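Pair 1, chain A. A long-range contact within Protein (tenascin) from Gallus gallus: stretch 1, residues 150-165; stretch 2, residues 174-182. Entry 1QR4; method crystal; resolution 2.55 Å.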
# COMPACT_ATOMS: atom_id res chain seq x y z
N LYS A 150 2.98 -13.09 21.73
CA LYS A 150 2.59 -14.38 22.25
C LYS A 150 1.08 -14.52 22.17
O LYS A 150 0.35 -13.58 22.49
CB LYS A 150 3.04 -14.48 23.72
CG LYS A 150 2.57 -13.31 24.60
CD LYS A 150 3.12 -13.35 26.02
CE LYS A 150 4.59 -12.95 26.08
NZ LYS A 150 5.06 -12.81 27.49
N LEU A 151 0.63 -15.66 21.67
CA LEU A 151 -0.80 -15.93 21.60
C LEU A 151 -1.09 -16.93 22.71
O LEU A 151 -0.27 -17.82 22.98
CB LEU A 151 -1.19 -16.50 20.22
CG LEU A 151 -1.00 -15.60 18.98
CD1 LEU A 151 -1.70 -16.22 17.78
CD2 LEU A 151 -1.58 -14.24 19.24
N VAL A 152 -2.21 -16.74 23.41
CA VAL A 152 -2.59 -17.61 24.51
C VAL A 152 -4.03 -18.06 24.37
O VAL A 152 -4.76 -17.56 23.52
CB VAL A 152 -2.46 -16.92 25.88
CG1 VAL A 152 -1.02 -16.43 26.08
CG2 VAL A 152 -3.48 -15.78 26.00
N LYS A 153 -4.44 -18.96 25.26
CA LYS A 153 -5.79 -19.52 25.24
C LYS A 153 -6.07 -20.28 23.94
O LYS A 153 -7.21 -20.39 23.51
CB LYS A 153 -6.86 -18.44 25.44
CG LYS A 153 -7.14 -18.08 26.88
CD LYS A 153 -8.52 -17.43 27.01
CE LYS A 153 -8.80 -16.96 28.42
NZ LYS A 153 -7.83 -15.91 28.84
N LEU A 154 -5.01 -20.79 23.33
CA LEU A 154 -5.13 -21.54 22.10
C LEU A 154 -5.57 -23.00 22.32
O LEU A 154 -4.97 -23.73 23.12
CB LEU A 154 -3.82 -21.49 21.33
CG LEU A 154 -3.75 -20.44 20.23
CD1 LEU A 154 -4.46 -19.16 20.63
CD2 LEU A 154 -2.29 -20.19 19.89
N VAL A 155 -6.64 -23.40 21.64
CA VAL A 155 -7.17 -24.76 21.72
C VAL A 155 -6.17 -25.75 21.12
O VAL A 155 -5.61 -25.51 20.05
CB VAL A 155 -8.50 -24.88 20.96
CG1 VAL A 155 -8.87 -26.35 20.75
CG2 VAL A 155 -9.59 -24.16 21.73
N PRO A 156 -5.92 -26.86 21.82
CA PRO A 156 -4.97 -27.86 21.31
C PRO A 156 -5.48 -28.47 20.01
O PRO A 156 -6.69 -28.60 19.80
CB PRO A 156 -4.93 -28.90 22.42
CG PRO A 156 -5.30 -28.12 23.65
CD PRO A 156 -6.42 -27.26 23.14
N GLY A 157 -4.55 -28.79 19.12
CA GLY A 157 -4.88 -29.40 17.85
C GLY A 157 -5.98 -28.72 17.05
O GLY A 157 -7.15 -29.10 17.12
N VAL A 158 -5.59 -27.69 16.32
CA VAL A 158 -6.51 -26.95 15.47
C VAL A 158 -5.68 -25.95 14.68
O VAL A 158 -4.73 -25.38 15.20
CB VAL A 158 -7.65 -26.25 16.27
CG1 VAL A 158 -7.12 -25.68 17.55
CG2 VAL A 158 -8.29 -25.13 15.44
N ASP A 159 -5.98 -25.85 13.39
CA ASP A 159 -5.28 -24.93 12.50
C ASP A 159 -5.88 -23.54 12.62
O ASP A 159 -7.10 -23.35 12.51
CB ASP A 159 -5.35 -25.42 11.06
CG ASP A 159 -4.27 -26.44 10.73
OD1 ASP A 159 -3.15 -26.35 11.29
OD2 ASP A 159 -4.54 -27.33 9.90
N TYR A 160 -5.00 -22.56 12.85
CA TYR A 160 -5.39 -21.17 13.03
C TYR A 160 -4.97 -20.25 11.90
O TYR A 160 -3.78 -20.21 11.55
CB TYR A 160 -4.79 -20.66 14.34
CG TYR A 160 -5.58 -21.01 15.58
CD1 TYR A 160 -6.80 -20.38 15.84
CD2 TYR A 160 -5.09 -21.92 16.52
CE1 TYR A 160 -7.52 -20.65 17.02
CE2 TYR A 160 -5.79 -22.19 17.70
CZ TYR A 160 -7.01 -21.55 17.95
OH TYR A 160 -7.72 -21.75 19.12
N ASN A 161 -5.92 -19.51 11.33
CA ASN A 161 -5.60 -18.54 10.27
C ASN A 161 -5.11 -17.29 10.99
O ASN A 161 -5.84 -16.73 11.80
CB ASN A 161 -6.86 -18.21 9.47
CG ASN A 161 -6.80 -18.71 8.03
OD1 ASN A 161 -5.73 -18.77 7.42
ND2 ASN A 161 -7.96 -19.04 7.48
N VAL A 162 -3.87 -16.88 10.74
CA VAL A 162 -3.30 -15.72 11.41
C VAL A 162 -2.86 -14.64 10.47
O VAL A 162 -1.89 -14.79 9.75
CB VAL A 162 -2.07 -16.10 12.27
CG1 VAL A 162 -1.40 -14.85 12.85
CG2 VAL A 162 -2.49 -17.04 13.39
N ASN A 163 -3.53 -13.50 10.60
CA ASN A 163 -3.28 -12.31 9.78
C ASN A 163 -2.61 -11.23 10.60
O ASN A 163 -2.89 -11.05 11.79
CB ASN A 163 -4.60 -11.78 9.26
CG ASN A 163 -5.45 -12.85 8.60
OD1 ASN A 163 -6.47 -13.28 9.14
ND2 ASN A 163 -5.05 -13.28 7.41
N ILE A 164 -1.72 -10.50 9.96
CA ILE A 164 -1.01 -9.39 10.59
C ILE A 164 -1.10 -8.19 9.65
O ILE A 164 -0.88 -8.31 8.44
CB ILE A 164 0.46 -9.75 10.86
CG1 ILE A 164 0.52 -10.97 11.78
CG2 ILE A 164 1.18 -8.56 11.50
CD1 ILE A 164 1.92 -11.49 12.03
N ILE A 165 -1.45 -7.03 10.21
CA ILE A 165 -1.61 -5.80 9.43
C ILE A 165 -0.85 -4.67 10.07
O ILE A 165 -0.82 -4.58 11.30
CB ILE A 165 -3.10 -5.40 9.39
CG1 ILE A 165 -3.86 -6.32 8.44
CG2 ILE A 165 -3.27 -3.97 8.97
CD1 ILE A 165 -5.36 -6.10 8.46
N GLU A 174 -2.17 -4.00 3.72
CA GLU A 174 -2.66 -5.29 3.27
C GLU A 174 -2.09 -6.29 4.28
O GLU A 174 -0.95 -6.14 4.75
CB GLU A 174 -2.16 -5.57 1.86
CG GLU A 174 -3.03 -4.92 0.83
CD GLU A 174 -4.47 -5.33 1.00
OE1 GLU A 174 -4.79 -6.51 0.72
OE2 GLU A 174 -5.29 -4.49 1.44
N PRO A 175 -2.88 -7.28 4.67
CA PRO A 175 -2.40 -8.27 5.64
C PRO A 175 -1.61 -9.38 4.99
O PRO A 175 -1.66 -9.57 3.77
CB PRO A 175 -3.70 -8.84 6.18
CG PRO A 175 -4.53 -8.90 4.94
CD PRO A 175 -4.26 -7.58 4.26
N ILE A 176 -0.83 -10.08 5.82
CA ILE A 176 -0.07 -11.25 5.40
C ILE A 176 -0.62 -12.31 6.34
O ILE A 176 -1.10 -11.98 7.43
CB ILE A 176 1.43 -11.12 5.70
CG1 ILE A 176 1.64 -10.78 7.16
CG2 ILE A 176 2.06 -10.10 4.80
CD1 ILE A 176 3.08 -10.75 7.56
N SER A 177 -0.61 -13.56 5.94
CA SER A 177 -1.12 -14.56 6.85
C SER A 177 -0.38 -15.87 6.79
O SER A 177 0.44 -16.10 5.91
CB SER A 177 -2.61 -14.78 6.64
OG SER A 177 -2.86 -15.40 5.40
N GLY A 178 -0.64 -16.70 7.79
CA GLY A 178 -0.03 -18.00 7.86
C GLY A 178 -0.93 -18.89 8.68
O GLY A 178 -1.85 -18.42 9.35
N ILE A 179 -0.71 -20.20 8.58
CA ILE A 179 -1.50 -21.17 9.34
C ILE A 179 -0.74 -21.52 10.61
O ILE A 179 0.48 -21.74 10.57
CB ILE A 179 -1.70 -22.49 8.57
CG1 ILE A 179 -2.40 -22.25 7.22
CG2 ILE A 179 -2.48 -23.46 9.45
CD1 ILE A 179 -3.93 -22.31 7.26
N LEU A 180 -1.44 -21.52 11.73
CA LEU A 180 -0.83 -21.88 12.99
C LEU A 180 -1.46 -23.18 13.48
O LEU A 180 -2.67 -23.24 13.70
CB LEU A 180 -1.04 -20.80 14.05
CG LEU A 180 -0.46 -21.22 15.40
CD1 LEU A 180 1.06 -21.38 15.28
CD2 LEU A 180 -0.83 -20.22 16.47
N LYS A 181 -0.61 -24.20 13.63
CA LYS A 181 -1.02 -25.52 14.08
C LYS A 181 -0.65 -25.71 15.55
O LYS A 181 0.53 -25.80 15.89
CB LYS A 181 -0.33 -26.60 13.24
CG LYS A 181 0.95 -26.16 12.50
CD LYS A 181 2.10 -25.79 13.43
CE LYS A 181 3.28 -25.20 12.64
NZ LYS A 181 2.94 -23.95 11.90
N THR A 182 -1.67 -25.77 16.40
CA THR A 182 -1.49 -25.93 17.85
C THR A 182 -0.87 -27.27 18.28
O THR A 182 -1.52 -28.32 18.09
CB THR A 182 -2.83 -25.72 18.63
OG1 THR A 182 -3.92 -26.27 17.88
CG2 THR A 182 -3.07 -24.25 18.90

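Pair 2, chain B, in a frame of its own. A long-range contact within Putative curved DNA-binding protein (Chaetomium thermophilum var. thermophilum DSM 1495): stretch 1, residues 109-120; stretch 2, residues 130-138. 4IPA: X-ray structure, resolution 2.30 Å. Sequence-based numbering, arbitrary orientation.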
# COMPACT_ATOMS: atom_id res chain seq x y z
N GLU B 109 -6.69 -13.03 16.61
CA GLU B 109 -5.37 -13.62 16.47
C GLU B 109 -5.09 -14.06 15.04
O GLU B 109 -6.01 -14.42 14.29
CB GLU B 109 -5.20 -14.84 17.41
CG GLU B 109 -5.58 -14.56 18.86
CD GLU B 109 -5.26 -15.73 19.80
OE1 GLU B 109 -5.34 -16.90 19.37
OE2 GLU B 109 -4.92 -15.45 20.97
N ILE B 110 -3.81 -14.04 14.68
CA ILE B 110 -3.35 -14.56 13.40
C ILE B 110 -3.77 -16.03 13.26
O ILE B 110 -3.49 -16.85 14.13
CB ILE B 110 -1.80 -14.48 13.29
CG1 ILE B 110 -1.31 -13.05 13.53
CG2 ILE B 110 -1.32 -15.00 11.93
CD1 ILE B 110 -1.87 -12.05 12.53
N GLN B 111 -4.44 -16.34 12.16
CA GLN B 111 -4.83 -17.71 11.84
C GLN B 111 -3.80 -18.36 10.91
O GLN B 111 -3.37 -17.76 9.93
CB GLN B 111 -6.20 -17.71 11.16
CG GLN B 111 -7.26 -16.98 11.94
CD GLN B 111 -7.49 -17.62 13.29
OE1 GLN B 111 -7.90 -18.78 13.37
NE2 GLN B 111 -7.22 -16.88 14.36
N PRO B 112 -3.42 -19.61 11.21
CA PRO B 112 -2.40 -20.31 10.42
C PRO B 112 -2.76 -20.46 8.94
O PRO B 112 -3.91 -20.72 8.58
CB PRO B 112 -2.30 -21.69 11.11
CG PRO B 112 -3.62 -21.84 11.87
CD PRO B 112 -4.00 -20.44 12.28
N GLY B 113 -1.75 -20.28 8.08
CA GLY B 113 -1.91 -20.42 6.65
C GLY B 113 -2.59 -19.26 5.95
O GLY B 113 -2.68 -19.23 4.74
N GLU B 114 -3.11 -18.29 6.71
CA GLU B 114 -3.84 -17.19 6.08
C GLU B 114 -2.89 -16.18 5.45
O GLU B 114 -1.78 -15.99 5.94
CB GLU B 114 -4.73 -16.48 7.08
CG GLU B 114 -6.05 -17.16 7.29
CD GLU B 114 -7.04 -16.27 8.02
OE1 GLU B 114 -8.16 -16.76 8.32
OE2 GLU B 114 -6.70 -15.08 8.28
N PRO B 115 -3.32 -15.55 4.36
CA PRO B 115 -2.55 -14.46 3.75
C PRO B 115 -2.77 -13.15 4.53
O PRO B 115 -3.86 -12.61 4.54
CB PRO B 115 -3.10 -14.38 2.32
CG PRO B 115 -4.48 -14.92 2.43
CD PRO B 115 -4.49 -15.92 3.55
N ILE B 116 -1.71 -12.68 5.17
CA ILE B 116 -1.75 -11.51 6.04
C ILE B 116 -1.10 -10.34 5.33
O ILE B 116 0.04 -10.45 4.86
CB ILE B 116 -0.95 -11.77 7.37
CG1 ILE B 116 -1.47 -13.02 8.09
CG2 ILE B 116 -1.00 -10.55 8.27
CD1 ILE B 116 -2.97 -13.00 8.33
N LYS B 117 -1.81 -9.22 5.24
CA LYS B 117 -1.29 -8.01 4.62
C LYS B 117 -0.68 -7.13 5.69
O LYS B 117 -1.34 -6.76 6.65
CB LYS B 117 -2.37 -7.22 3.88
CG LYS B 117 -2.71 -7.77 2.53
CD LYS B 117 -3.34 -9.15 2.67
CE LYS B 117 -4.72 -9.06 3.33
NZ LYS B 117 -5.38 -10.41 3.36
N ILE B 118 0.59 -6.82 5.52
CA ILE B 118 1.28 -5.94 6.44
C ILE B 118 1.65 -4.68 5.69
O ILE B 118 2.45 -4.69 4.75
CB ILE B 118 2.50 -6.63 7.04
CG1 ILE B 118 2.07 -7.95 7.68
CG2 ILE B 118 3.17 -5.71 8.06
CD1 ILE B 118 2.95 -9.12 7.33
N GLN B 119 1.01 -3.58 6.07
CA GLN B 119 1.21 -2.30 5.42
C GLN B 119 1.54 -1.27 6.48
O GLN B 119 0.83 -1.14 7.49
CB GLN B 119 -0.04 -1.90 4.63
CG GLN B 119 -0.01 -0.50 4.02
CD GLN B 119 -1.11 -0.33 2.97
OE1 GLN B 119 -1.59 0.78 2.71
NE2 GLN B 119 -1.51 -1.45 2.36
N LEU B 120 2.63 -0.56 6.25
CA LEU B 120 3.08 0.44 7.20
C LEU B 120 4.01 1.37 6.46
O LEU B 120 4.31 1.14 5.29
CB LEU B 120 3.81 -0.24 8.36
CG LEU B 120 5.00 -1.13 8.01
CD1 LEU B 120 6.28 -0.32 7.93
CD2 LEU B 120 5.14 -2.25 9.06
N ILE B 130 5.29 4.20 1.69
CA ILE B 130 4.38 3.20 2.23
C ILE B 130 4.71 1.86 1.58
O ILE B 130 4.97 1.80 0.37
CB ILE B 130 2.90 3.60 1.99
CG1 ILE B 130 2.62 4.98 2.60
CG2 ILE B 130 1.94 2.56 2.60
CD1 ILE B 130 1.19 5.48 2.39
N VAL B 131 4.74 0.79 2.38
CA VAL B 131 5.03 -0.55 1.87
C VAL B 131 3.95 -1.52 2.32
O VAL B 131 3.38 -1.36 3.40
CB VAL B 131 6.40 -1.10 2.37
CG1 VAL B 131 7.55 -0.24 1.91
CG2 VAL B 131 6.43 -1.22 3.89
N CYS B 132 3.67 -2.52 1.49
CA CYS B 132 2.77 -3.59 1.88
C CYS B 132 3.27 -4.90 1.29
O CYS B 132 3.47 -5.00 0.07
CB CYS B 132 1.33 -3.34 1.39
SG CYS B 132 0.14 -4.70 1.80
N ASP B 133 3.48 -5.89 2.16
CA ASP B 133 3.80 -7.25 1.76
C ASP B 133 2.61 -8.12 2.19
O ASP B 133 1.90 -7.79 3.14
CB ASP B 133 5.10 -7.72 2.46
CG ASP B 133 5.71 -9.00 1.82
OD1 ASP B 133 5.27 -9.41 0.72
OD2 ASP B 133 6.65 -9.58 2.43
N THR B 134 2.40 -9.22 1.47
CA THR B 134 1.50 -10.25 1.96
C THR B 134 2.32 -11.51 2.27
O THR B 134 3.08 -11.99 1.43
CB THR B 134 0.39 -10.56 0.95
OG1 THR B 134 -0.40 -9.38 0.74
CG2 THR B 134 -0.52 -11.69 1.48
N ILE B 135 2.17 -12.03 3.48
CA ILE B 135 2.87 -13.23 3.87
C ILE B 135 1.87 -14.30 4.29
O ILE B 135 0.69 -14.00 4.55
CB ILE B 135 3.82 -12.98 5.04
CG1 ILE B 135 3.01 -12.52 6.26
CG2 ILE B 135 4.90 -11.95 4.66
CD1 ILE B 135 3.77 -12.61 7.52
N VAL B 136 2.34 -15.55 4.33
CA VAL B 136 1.54 -16.67 4.82
C VAL B 136 1.85 -16.87 6.29
O VAL B 136 3.00 -17.07 6.68
CB VAL B 136 1.83 -17.96 4.03
CG1 VAL B 136 1.02 -19.14 4.60
CG2 VAL B 136 1.51 -17.76 2.57
N ALA B 137 0.82 -16.78 7.12
CA ALA B 137 1.01 -16.94 8.55
C ALA B 137 1.52 -18.35 8.86
O ALA B 137 0.92 -19.33 8.43
CB ALA B 137 -0.27 -16.64 9.29
N LYS B 138 2.61 -18.44 9.59
CA LYS B 138 3.18 -19.75 9.89
C LYS B 138 4.32 -19.63 10.90
O LYS B 138 4.84 -18.55 11.12
CB LYS B 138 3.71 -20.39 8.60
CG LYS B 138 5.00 -19.75 8.11
CD LYS B 138 5.41 -20.28 6.75
CE LYS B 138 6.43 -19.37 6.09
NZ LYS B 138 5.84 -18.03 5.72

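Both pairs are two antiparallel strands entered through a Pro-Gly loop, and 14 central residues superpose to 0.6 Å over N, CA and C. The strand axes approach to 4.3 Å in pair 1 and 4.5 Å in pair 2, with N-to-C directions 151° and 152° apart. The hydrogen-bonded rungs coincide: Tyr A160 with Leu A180 matches Ile B116 with Ile B135, Val A162 with Gly A178 matches Ile B118 with Asp B133, and Ile A164 with Ile A176 matches Leu B120 with Val B131. Each rung is closed by two backbone bonds, such as Tyr A160 N to Leu A180 O (2.6 Å) and Ile B116 N to Ile B135 O (2.8 Å).

Ahead of the first strand, Pro A156 and Gly A157 fall on Pro B112 and Gly B113. Both glycines have positive phi (50° and 77°), which favours a residue without CB, and both donate N-H across the gap: Gly A157 N to Thr A182 O at 3.2 Å, Gly B113 N to Ala B137 O at 2.9 Å. In pair 2 this loop is a type II turn from Gln B111 to Glu B114.

The matched residues Thr A182 and Ala B137 both point toward the opposite stretch but fill the place differently. In pair 1 the threonine's methyl, CG2, lies 3.6 Å from Tyr A160 CE2 at the ring edge, while OG1 is 2.9 Å from Val A155 O, among the polar backbone atoms of the loop. In pair 2 the small CB of Ala B137 fits against Ile B110 CG2 at 3.3 Å and Ile B116 CG1 at 4.0 Å. The tyrosine reaches farther than its counterpart, Ile B116: its OH accepts a bond from Val A155 N (3.2 Å), tying the loop to the strand.

On the face bearing Tyr A160, Val A162 and Ile A164, apolar side chains, aromatic in Tyr A160 and aliphatic in Val A162 and Ile A164, suit a largely buried surface. Leu A180 CD2 meets Leu A154 CD2 at 3.7 Å, and its CB lies 4.1 Å from Val A162 CG2. In pair 2, Ile B118 CD1 reaches Ile B135 CG1 at 3.6 Å. Gly A178 adds no side chain here, whereas Asp B133 places a carboxylate on this face, with OD1 hydrogen-bonded elsewhere in the structure.

The other face differs more in character. Asp A159, Asn A161, Asn A163 and Ser A177 make this face of pair 1 mostly polar, with Ile A179 among them; it is exposed or partly exposed, as suits such side chains, whereas the matching face of pair 2 is mostly buried. Asn A163 ND2 lies 3.0 Å from Ser A177 CB, a close contact. Pair 2 packs Pro B115 CB against Thr B134 CG2 (3.8 Å), and Lys B117 folds back so that NZ bonds Pro B115 O (2.9 Å).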